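Local coordinates for conserved domain protein (Streptococcus pneumoniae, PDB 2I7R), which is of unknown function but belongs to the glyoxalase/bleomycin resistance protein/dioxygenase superfamily and assembles as a pair of identical subunits, at residues Ala31-Asn35 against Asp36-Gln40; Phe41-Ser45 against His46-Leu50; Lys79-Glu83 against Leu84-Val88. One frame throughout, in Å; residues are numbered along the deposited sequence.

Contact 1 (Ala31-Asn35 against Asp36-Gln40); sequences ADYAN and DGFAQ
D32 and Q40 join their side chains at the open end of a beta hairpin, where a classic beta bulge sets both D32 and Y33 opposite Q40. The Q40 side chain starts with CG anti to the backbone N (chi1 162°) and continues extended, which brings its amide to the D32 carboxylate: NE2 donates to OD2 of D32 over 2.8 Å. The bond lies near the plane of the amide and uses the lone pair of OD2 that points away from OD1, while the carboxylate plane stands 86° from the amide plane. OD2 also lies against the T42 hydroxyl, a probable hydrogen bond whose modelled length is too short to trust, so this oxygen probably has two polar partners.

On the same face of the sheet as Q40, Y33 and F38 cross at about a right angle. Their rings meet at the edges, CD2 of Y33 being 4.1 Å from CD2 of F38. The other face carries the non-hydrogen-bonded pair A34 and A39, whose CB atoms lie 4.0 Å apart; A39 also packs against V16 and C20 of helix 16-27. Y33 and Q40 are a hydrogen-bonded pair, with Q40 N 2.8 Å from Y33 O. At the bulge Q40 O accepts a weak bond from D32 N, 2.7 Å long but bent to 127° at the hydrogen.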
ATOM      1  N   ALA A  31       3.381  12.866 -11.499  1.00 24.00           N
ATOM      2  CA  ALA A  31       2.452  11.805 -11.837  1.00 24.35           C
ATOM      3  C   ALA A  31       2.652  11.414 -13.309  1.00 24.73           C
ATOM      4  O   ALA A  31       2.814  12.290 -14.159  1.00 24.71           O
ATOM      5  CB  ALA A  31       1.027  12.297 -11.636  1.00 23.88           C
ATOM      6  N   ASP A  32       2.612  10.119 -13.615  1.00 24.61           N
ATOM      7  CA  ASP A  32       2.567   9.679 -15.028  1.00 24.19           C
ATOM      8  C   ASP A  32       1.356  10.244 -15.728  1.00 23.75           C
ATOM      9  O   ASP A  32       1.417  10.540 -16.898  1.00 23.96           O
ATOM     10  CB  ASP A  32       2.464   8.166 -15.160  1.00 24.27           C
ATOM     11  CG  ASP A  32       3.634   7.437 -14.582  1.00 25.50           C
ATOM     12  OD1 ASP A  32       4.711   8.026 -14.379  1.00 23.33           O
ATOM     13  OD2 ASP A  32       3.452   6.228 -14.329  1.00 29.82           O
ATOM     14  N   TYR A  33       0.248  10.363 -15.010  1.00 23.46           N
ATOM     15  CA  TYR A  33      -1.002  10.844 -15.564  1.00 23.80           C
ATOM     16  C   TYR A  33      -1.940  11.238 -14.429  1.00 23.87           C
ATOM     17  O   TYR A  33      -1.975  10.568 -13.408  1.00 23.83           O
ATOM     18  CB  TYR A  33      -1.663   9.746 -16.427  1.00 24.00           C
ATOM     19  CG  TYR A  33      -3.077  10.066 -16.782  1.00 23.05           C
ATOM     20  CD1 TYR A  33      -3.375  11.012 -17.761  1.00 22.61           C
ATOM     21  CD2 TYR A  33      -4.121   9.461 -16.106  1.00 24.18           C
ATOM     22  CE1 TYR A  33      -4.692  11.331 -18.066  1.00 21.40           C
ATOM     23  CE2 TYR A  33      -5.422   9.768 -16.404  1.00 25.05           C
ATOM     24  CZ  TYR A  33      -5.697  10.709 -17.392  1.00 22.73           C
ATOM     25  OH  TYR A  33      -7.012  10.997 -17.661  1.00 24.72           O
ATOM     26  N   ALA A  34      -2.717  12.293 -14.619  1.00 24.21           N
ATOM     27  CA  ALA A  34      -3.598  12.801 -13.565  1.00 25.27           C
ATOM     28  C   ALA A  34      -4.845  13.445 -14.148  1.00 26.34           C
ATOM     29  O   ALA A  34      -4.768  14.054 -15.194  1.00 26.56           O
ATOM     30  CB  ALA A  34      -2.848  13.817 -12.709  1.00 25.35           C
ATOM     31  N   ASN A  35      -5.951  13.338 -13.406  1.00 28.26           N
ATOM     32  CA  ASN A  35      -7.310  13.803 -13.703  1.00 29.87           C
ATOM     33  C   ASN A  35      -7.857  14.533 -12.509  1.00 29.60           C
ATOM     34  O   ASN A  35      -7.303  14.410 -11.427  1.00 30.36           O
ATOM     35  CB  ASN A  35      -8.260  12.589 -13.834  1.00 31.20           C
ATOM     36  CG  ASN A  35      -8.487  12.230 -15.223  1.00 34.73           C
ATOM     37  OD1 ASN A  35      -8.045  12.958 -16.110  1.00 42.03           O
ATOM     38  ND2 ASN A  35      -9.144  11.117 -15.466  1.00 36.16           N
ATOM     39  N   ASP A  36      -9.003  15.193 -12.656  1.00 28.29           N
ATOM     40  CA  ASP A  36      -9.653  15.747 -11.484  1.00 28.19           C
ATOM     41  C   ASP A  36      -9.869  14.681 -10.401  1.00 26.93           C
ATOM     42  O   ASP A  36      -9.957  15.007  -9.237  1.00 26.21           O
ATOM     43  CB  ASP A  36     -10.995  16.411 -11.855  1.00 28.91           C
ATOM     44  CG  ASP A  36     -10.814  17.789 -12.457  1.00 31.95           C
ATOM     45  OD1 ASP A  36      -9.648  18.226 -12.603  1.00 33.90           O
ATOM     46  OD2 ASP A  36     -11.834  18.435 -12.781  1.00 35.38           O
ATOM     47  N   GLY A  37      -9.980  13.413 -10.808  1.00 26.47           N
ATOM     48  CA  GLY A  37     -10.321  12.332  -9.887  1.00 24.84           C
ATOM     49  C   GLY A  37      -9.402  11.119  -9.838  1.00 23.93           C
ATOM     50  O   GLY A  37      -9.721  10.144  -9.174  1.00 23.52           O
ATOM     51  N   PHE A  38      -8.261  11.181 -10.509  1.00 23.12           N
ATOM     52  CA  PHE A  38      -7.350  10.053 -10.566  1.00 23.58           C
ATOM     53  C   PHE A  38      -5.965  10.582 -10.848  1.00 23.71           C
ATOM     54  O   PHE A  38      -5.842  11.535 -11.613  1.00 25.61           O
ATOM     55  CB  PHE A  38      -7.798   9.130 -11.704  1.00 23.17           C
ATOM     56  CG  PHE A  38      -6.947   7.896 -11.900  1.00 23.72           C
ATOM     57  CD1 PHE A  38      -7.285   6.689 -11.273  1.00 23.79           C
ATOM     58  CD2 PHE A  38      -5.865   7.903 -12.796  1.00 24.56           C
ATOM     59  CE1 PHE A  38      -6.520   5.500 -11.496  1.00 20.66           C
ATOM     60  CE2 PHE A  38      -5.089   6.722 -13.015  1.00 24.42           C
ATOM     61  CZ  PHE A  38      -5.450   5.521 -12.365  1.00 22.74           C
ATOM     62  N   ALA A  39      -4.936   9.965 -10.257  1.00 23.10           N
ATOM     63  CA  ALA A  39      -3.506  10.217 -10.571  1.00 22.17           C
ATOM     64  C   ALA A  39      -2.731   8.911 -10.442  1.00 22.27           C
ATOM     65  O   ALA A  39      -3.049   8.055  -9.601  1.00 22.29           O
ATOM     66  CB  ALA A  39      -2.897  11.289  -9.639  1.00 22.19           C
ATOM     67  N   GLN A  40      -1.727   8.740 -11.287  1.00 21.87           N
ATOM     68  CA  GLN A  40      -0.959   7.517 -11.295  1.00 21.76           C
ATOM     69  C   GLN A  40       0.487   7.872 -11.154  1.00 21.69           C
ATOM     70  O   GLN A  40       1.004   8.660 -11.948  1.00 23.07           O
ATOM     71  CB  GLN A  40      -1.133   6.765 -12.626  1.00 21.56           C
ATOM     72  CG  GLN A  40      -0.035   5.707 -12.917  1.00 20.60           C
ATOM     73  CD  GLN A  40      -0.131   5.173 -14.354  1.00 22.39           C
ATOM     74  OE1 GLN A  40      -1.232   4.909 -14.850  1.00 22.72           O
ATOM     75  NE2 GLN A  40       1.013   5.022 -15.021  1.00 19.94           N
TER

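Contact 2 (Phe41-Ser45 against His46-Leu50); sequences FTIGS and HCLML
I43 turns CG1 anti to its carbonyl carbon (chi1 -46°), and L48 sets CG anti to its backbone N (chi1 175°); these torsions send the two side chains off the sheet alongside each other, with CD1 of I43 3.9 Å from CD2 of L48. F41 projects from the same face. Its ring turns an edge to its neighbours across the strands, with CE2 4.2 Å from CD1 of L50, and L48 O lies in the ring plane at CD2, 3.7 Å away. Helix 16-27 packs on this ring through C20, L23, E24 and L27.

F41 and L48 form a hydrogen-bonded pair: F41 N gives to L48 O and L48 N returns a bond to F41 O. Nearer the turn, I43 N donates to H46 O over 2.8 Å, and the return bond from H46 N to I43 O is weak. On the reverse face, OG1 of T42, whose probable partner is D32, and SG of C47 sit 3.7 Å apart in a non-hydrogen-bonded pair.

ND1 of H46 helps to fix the ring's rotation by donating to C47 O over 3.0 Å; the oxygen lies in the ring plane, although ND1 stands above the carbonyl plane. That ring meets H46 of the second subunit edge-to-face, and S45 OG bonds to N5 and H46 of the second subunit. G44, at positive phi (70°), takes the second position of a type II' turn from I43 to H46. This tight hairpin links two inner strands of a mixed four-stranded sheet, consistent with the βαβββ modules of the glyoxalase superfamily.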
ATOM      1  N   PHE A  41       1.151   7.248 -10.189  1.00 20.56           N
ATOM      2  CA  PHE A  41       2.574   7.366 -10.049  1.00 19.84           C
ATOM      3  C   PHE A  41       3.177   6.005 -10.291  1.00 20.63           C
ATOM      4  O   PHE A  41       2.617   4.992  -9.888  1.00 20.84           O
ATOM      5  CB  PHE A  41       2.950   7.813  -8.624  1.00 19.38           C
ATOM      6  CG  PHE A  41       2.549   9.228  -8.290  1.00 17.71           C
ATOM      7  CD1 PHE A  41       3.471  10.264  -8.395  1.00 17.64           C
ATOM      8  CD2 PHE A  41       1.262   9.523  -7.862  1.00 16.38           C
ATOM      9  CE1 PHE A  41       3.121  11.573  -8.076  1.00 16.49           C
ATOM     10  CE2 PHE A  41       0.911  10.850  -7.522  1.00 14.18           C
ATOM     11  CZ  PHE A  41       1.831  11.854  -7.633  1.00 13.64           C
ATOM     12  N   THR A  42       4.326   5.987 -10.952  1.00 21.40           N
ATOM     13  CA  THR A  42       5.169   4.795 -10.993  1.00 22.48           C
ATOM     14  C   THR A  42       6.360   5.059 -10.056  1.00 22.37           C
ATOM     15  O   THR A  42       6.993   6.123 -10.108  1.00 22.80           O
ATOM     16  CB  THR A  42       5.576   4.476 -12.451  1.00 22.97           C
ATOM     17  OG1 THR A  42       4.376   4.267 -13.230  1.00 24.95           O
ATOM     18  CG2 THR A  42       6.461   3.224 -12.540  1.00 24.04           C
ATOM     19  N   ILE A  43       6.602   4.132  -9.141  1.00 22.10           N
ATOM     20  CA  ILE A  43       7.721   4.237  -8.230  1.00 22.43           C
ATOM     21  C   ILE A  43       8.523   2.954  -8.294  1.00 23.74           C
ATOM     22  O   ILE A  43       8.300   2.019  -7.502  1.00 24.05           O
ATOM     23  CB  ILE A  43       7.305   4.513  -6.761  1.00 21.99           C
ATOM     24  CG1 ILE A  43       6.238   5.632  -6.648  1.00 20.76           C
ATOM     25  CG2 ILE A  43       8.549   4.850  -5.956  1.00 22.52           C
ATOM     26  CD1 ILE A  43       5.526   5.739  -5.265  1.00 21.28           C
ATOM     27  N   GLY A  44       9.462   2.923  -9.236  1.00 24.72           N
ATOM     28  CA  GLY A  44      10.262   1.734  -9.508  1.00 26.25           C
ATOM     29  C   GLY A  44       9.359   0.691 -10.136  1.00 27.50           C
ATOM     30  O   GLY A  44       8.816   0.904 -11.202  1.00 27.49           O
ATOM     31  N   SER A  45       9.152  -0.398  -9.405  1.00 29.44           N
ATOM     32  CA  SER A  45       8.420  -1.586  -9.848  1.00 30.99           C
ATOM     33  C   SER A  45       6.998  -1.613  -9.333  1.00 30.61           C
ATOM     34  O   SER A  45       6.333  -2.661  -9.404  1.00 32.31           O
ATOM     35  CB  SER A  45       9.105  -2.819  -9.251  1.00 31.24           C
ATOM     36  OG  SER A  45       8.979  -2.780  -7.810  1.00 35.59           O
ATOM     37  N   HIS A  46       6.521  -0.502  -8.786  1.00 29.59           N
ATOM     38  CA  HIS A  46       5.210  -0.478  -8.107  1.00 27.96           C
ATOM     39  C   HIS A  46       4.484   0.791  -8.537  1.00 26.09           C
ATOM     40  O   HIS A  46       5.112   1.815  -8.757  1.00 25.88           O
ATOM     41  CB  HIS A  46       5.468  -0.502  -6.595  1.00 29.12           C
ATOM     42  CG  HIS A  46       4.343  -1.036  -5.749  1.00 30.55           C
ATOM     43  ND1 HIS A  46       3.076  -0.483  -5.733  1.00 30.45           N
ATOM     44  CD2 HIS A  46       4.326  -2.030  -4.823  1.00 32.22           C
ATOM     45  CE1 HIS A  46       2.323  -1.130  -4.866  1.00 29.04           C
ATOM     46  NE2 HIS A  46       3.058  -2.067  -4.293  1.00 32.50           N
ATOM     47  N   CYS A  47       3.177   0.712  -8.726  1.00 24.00           N
ATOM     48  CA  CYS A  47       2.369   1.905  -9.015  1.00 23.13           C
ATOM     49  C   CYS A  47       1.574   2.321  -7.803  1.00 21.32           C
ATOM     50  O   CYS A  47       1.168   1.492  -7.013  1.00 21.95           O
ATOM     51  CB  CYS A  47       1.389   1.662 -10.147  1.00 23.03           C
ATOM     52  SG  CYS A  47       2.162   1.663 -11.716  1.00 27.91           S
ATOM     53  N   LEU A  48       1.354   3.613  -7.675  1.00 20.06           N
ATOM     54  CA  LEU A  48       0.538   4.151  -6.610  1.00 19.28           C
ATOM     55  C   LEU A  48      -0.511   5.054  -7.267  1.00 18.98           C
ATOM     56  O   LEU A  48      -0.158   6.053  -7.878  1.00 18.95           O
ATOM     57  CB  LEU A  48       1.440   4.909  -5.601  1.00 18.48           C
ATOM     58  CG  LEU A  48       0.873   5.703  -4.400  1.00 19.81           C
ATOM     59  CD1 LEU A  48       0.271   4.808  -3.335  1.00 17.37           C
ATOM     60  CD2 LEU A  48       1.978   6.525  -3.757  1.00 19.34           C
HETATM   61  N   MSE A  49      -1.789   4.703  -7.145  1.00 18.32           N
HETATM   62  CA  MSE A  49      -2.867   5.556  -7.640  1.00 19.08           C
HETATM   63  C   MSE A  49      -3.537   6.392  -6.523  1.00 19.19           C
HETATM   64  O   MSE A  49      -3.652   5.959  -5.364  1.00 19.09           O
HETATM   65  CB  MSE A  49      -3.959   4.711  -8.324  1.00 19.48           C
HETATM   66  CG  MSE A  49      -3.645   4.236  -9.749  1.00 22.60           C
HETATM   67 SE   MSE A  49      -1.865   3.525 -10.093  1.00 32.75          SE
HETATM   68  CE  MSE A  49      -2.340   2.597 -11.847  1.00 21.22           C
ATOM     69  N   LEU A  50      -4.012   7.568  -6.896  1.00 18.60           N
ATOM     70  CA  LEU A  50      -4.952   8.316  -6.069  1.00 19.81           C
ATOM     71  C   LEU A  50      -6.285   8.265  -6.795  1.00 20.79           C
ATOM     72  O   LEU A  50      -6.342   8.452  -8.014  1.00 21.03           O
ATOM     73  CB  LEU A  50      -4.501   9.762  -5.905  1.00 18.51           C
ATOM     74  CG  LEU A  50      -3.040   9.965  -5.504  1.00 17.87           C
ATOM     75  CD1 LEU A  50      -2.732  11.450  -5.507  1.00 17.48           C
ATOM     76  CD2 LEU A  50      -2.775   9.340  -4.115  1.00 17.52           C
TER

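Contact 3 (Lys79-Glu83 against Leu84-Val88); sequences KRLNE and LGIKV
L84 folds back over the last turn of its own helix, lying alongside R80. Its CB rests 3.5 Å from O of L81. CG, placed anti to the carbonyl carbon (chi1 -80°), passes 3.6 Å from R80 O, and CD1 ends 4.1 Å from NH1 of R80, approaching the guanidinium obliquely. The same methyl is loosely against CD2 of L81, at 4.5 Å.

The backbone beneath closes the helix with a Schellman motif. L84 N still makes a helical bond to R80 O, but G85 has positive phi (85°). I86 N then reaches back to L81 O over 3.2 Å, and G85 N bonds to N82 O from above the carbonyl plane. The reversal brings CG1 of I86 obliquely across CD2 of L81, 4.2 Å away, and V88 CG2 to 3.5 Å from OD1 of N82.

R80 NH2 bonds to OD1 of N77 in its own helix and to the backbone O of I26 in helix 16-27. L81 packs on L102 and V104, V88 also touches L102, and K87 pairs by backbone with Q105; after the short loop 85-87 the chain enters strand 88-94, next to strand 100-105.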
ATOM      1  N   LYS A  79      17.679  16.131   2.989  1.00 23.24           N
ATOM      2  CA  LYS A  79      18.024  17.513   2.699  1.00 24.94           C
ATOM      3  C   LYS A  79      16.975  18.145   1.773  1.00 24.49           C
ATOM      4  O   LYS A  79      16.521  19.265   2.011  1.00 24.66           O
ATOM      5  CB  LYS A  79      19.417  17.603   2.050  1.00 25.77           C
ATOM      6  CG  LYS A  79      19.920  19.053   1.851  1.00 29.55           C
ATOM      7  CD  LYS A  79      20.910  19.169   0.689  1.00 35.73           C
ATOM      8  CE  LYS A  79      22.320  18.783   1.133  1.00 38.21           C
ATOM      9  NZ  LYS A  79      23.325  19.670   0.430  1.00 37.02           N
ATOM     10  N   ARG A  80      16.611  17.411   0.730  1.00 23.93           N
ATOM     11  CA  ARG A  80      15.639  17.861  -0.245  1.00 23.24           C
ATOM     12  C   ARG A  80      14.327  18.201   0.457  1.00 23.28           C
ATOM     13  O   ARG A  80      13.766  19.312   0.277  1.00 23.96           O
ATOM     14  CB  ARG A  80      15.438  16.785  -1.328  1.00 23.54           C
ATOM     15  CG  ARG A  80      14.477  17.152  -2.438  1.00 22.91           C
ATOM     16  CD  ARG A  80      14.339  16.035  -3.463  1.00 22.33           C
ATOM     17  NE  ARG A  80      13.901  14.755  -2.898  1.00 19.00           N
ATOM     18  CZ  ARG A  80      12.651  14.459  -2.515  1.00 20.62           C
ATOM     19  NH1 ARG A  80      11.667  15.369  -2.601  1.00 14.91           N
ATOM     20  NH2 ARG A  80      12.388  13.240  -2.005  1.00 18.51           N
ATOM     21  N   LEU A  81      13.864  17.269   1.279  1.00 22.03           N
ATOM     22  CA  LEU A  81      12.597  17.415   1.974  1.00 21.49           C
ATOM     23  C   LEU A  81      12.592  18.534   3.010  1.00 21.88           C
ATOM     24  O   LEU A  81      11.568  19.197   3.184  1.00 21.48           O
ATOM     25  CB  LEU A  81      12.124  16.084   2.581  1.00 19.84           C
ATOM     26  CG  LEU A  81      11.875  14.965   1.566  1.00 21.10           C
ATOM     27  CD1 LEU A  81      11.882  13.538   2.231  1.00 15.44           C
ATOM     28  CD2 LEU A  81      10.609  15.230   0.699  1.00 20.14           C
ATOM     29  N   ASN A  82      13.714  18.727   3.705  1.00 23.56           N
ATOM     30  CA  ASN A  82      13.856  19.794   4.717  1.00 25.24           C
ATOM     31  C   ASN A  82      13.770  21.152   4.052  1.00 25.63           C
ATOM     32  O   ASN A  82      13.116  22.053   4.573  1.00 24.71           O
ATOM     33  CB  ASN A  82      15.195  19.716   5.470  1.00 26.05           C
ATOM     34  CG  ASN A  82      15.139  18.833   6.695  1.00 29.01           C
ATOM     35  OD1 ASN A  82      14.095  18.255   7.042  1.00 32.36           O
ATOM     36  ND2 ASN A  82      16.276  18.715   7.369  1.00 33.68           N
ATOM     37  N   GLU A  83      14.457  21.298   2.916  1.00 26.99           N
ATOM     38  CA  GLU A  83      14.398  22.543   2.141  1.00 30.16           C
ATOM     39  C   GLU A  83      12.978  22.814   1.675  1.00 28.98           C
ATOM     40  O   GLU A  83      12.606  23.959   1.570  1.00 30.64           O
ATOM     41  CB  GLU A  83      15.286  22.513   0.901  1.00 29.62           C
ATOM     42  CG  GLU A  83      16.760  22.304   1.113  1.00 34.57           C
ATOM     43  CD  GLU A  83      17.494  22.146  -0.232  1.00 36.61           C
ATOM     44  OE1 GLU A  83      17.242  22.992  -1.132  1.00 45.35           O
ATOM     45  OE2 GLU A  83      18.306  21.189  -0.398  1.00 44.11           O
ATOM     46  N   LEU A  84      12.191  21.770   1.402  1.00 28.35           N
ATOM     47  CA  LEU A  84      10.791  21.923   0.986  1.00 28.15           C
ATOM     48  C   LEU A  84       9.834  22.285   2.118  1.00 27.47           C
ATOM     49  O   LEU A  84       8.740  22.754   1.857  1.00 27.06           O
ATOM     50  CB  LEU A  84      10.267  20.647   0.306  1.00 28.54           C
ATOM     51  CG  LEU A  84      10.640  20.433  -1.155  1.00 30.61           C
ATOM     52  CD1 LEU A  84      10.171  19.046  -1.583  1.00 32.04           C
ATOM     53  CD2 LEU A  84      10.024  21.546  -2.047  1.00 31.85           C
ATOM     54  N   GLY A  85      10.223  22.046   3.366  1.00 26.39           N
ATOM     55  CA  GLY A  85       9.321  22.312   4.470  1.00 25.78           C
ATOM     56  C   GLY A  85       8.361  21.176   4.778  1.00 25.29           C
ATOM     57  O   GLY A  85       7.344  21.366   5.467  1.00 24.58           O
ATOM     58  N   ILE A  86       8.674  19.985   4.285  1.00 25.05           N
ATOM     59  CA  ILE A  86       7.884  18.788   4.622  1.00 25.23           C
ATOM     60  C   ILE A  86       8.065  18.312   6.073  1.00 25.29           C
ATOM     61  O   ILE A  86       9.179  18.324   6.581  1.00 25.37           O
ATOM     62  CB  ILE A  86       8.228  17.649   3.672  1.00 25.62           C
ATOM     63  CG1 ILE A  86       7.999  18.108   2.209  1.00 26.42           C
ATOM     64  CG2 ILE A  86       7.441  16.407   4.034  1.00 23.27           C
ATOM     65  CD1 ILE A  86       6.563  18.649   1.947  1.00 25.89           C
ATOM     66  N   LYS A  87       6.982  17.901   6.732  1.00 25.18           N
ATOM     67  CA  LYS A  87       7.070  17.400   8.101  1.00 25.73           C
ATOM     68  C   LYS A  87       7.852  16.092   8.138  1.00 26.05           C
ATOM     69  O   LYS A  87       7.417  15.082   7.570  1.00 25.95           O
ATOM     70  CB  LYS A  87       5.689  17.224   8.747  1.00 25.95           C
ATOM     71  CG  LYS A  87       5.715  16.719  10.210  1.00 28.26           C
ATOM     72  CD  LYS A  87       6.525  17.661  11.106  1.00 32.66           C
ATOM     73  CE  LYS A  87       6.591  17.276  12.606  1.00 32.77           C
ATOM     74  NZ  LYS A  87       7.861  17.873  13.230  1.00 29.80           N
ATOM     75  N   VAL A  88       9.000  16.132   8.812  1.00 25.94           N
ATOM     76  CA  VAL A  88       9.804  14.954   9.037  1.00 26.06           C
ATOM     77  C   VAL A  88       9.406  14.377  10.379  1.00 26.95           C
ATOM     78  O   VAL A  88       9.526  15.043  11.408  1.00 27.34           O
ATOM     79  CB  VAL A  88      11.322  15.247   8.970  1.00 25.78           C
ATOM     80  CG1 VAL A  88      12.118  14.011   9.383  1.00 25.18           C
ATOM     81  CG2 VAL A  88      11.720  15.684   7.547  1.00 24.96           C
TER

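In the fold
Contacts 1 and 2 are successive hairpins that share strand 38-43 and lie in one sheet, their centres 11 Å apart. They touch through the D32 to T42 link, a backbone bond between A39 and L50, and packing of F38 on M49. Contact 1 is at the surface, with polar tips and ring edges on one face; contact 2 is partly buried, with aliphatic and aromatic packing, and its turn end reaches the second subunit. Contact 3, also superficial, closes a helix through backbone bonds rather than pairing strands. It lies across the chain's centre from contact 2, about 10 Å away at the nearest atoms, and touches neither hairpin.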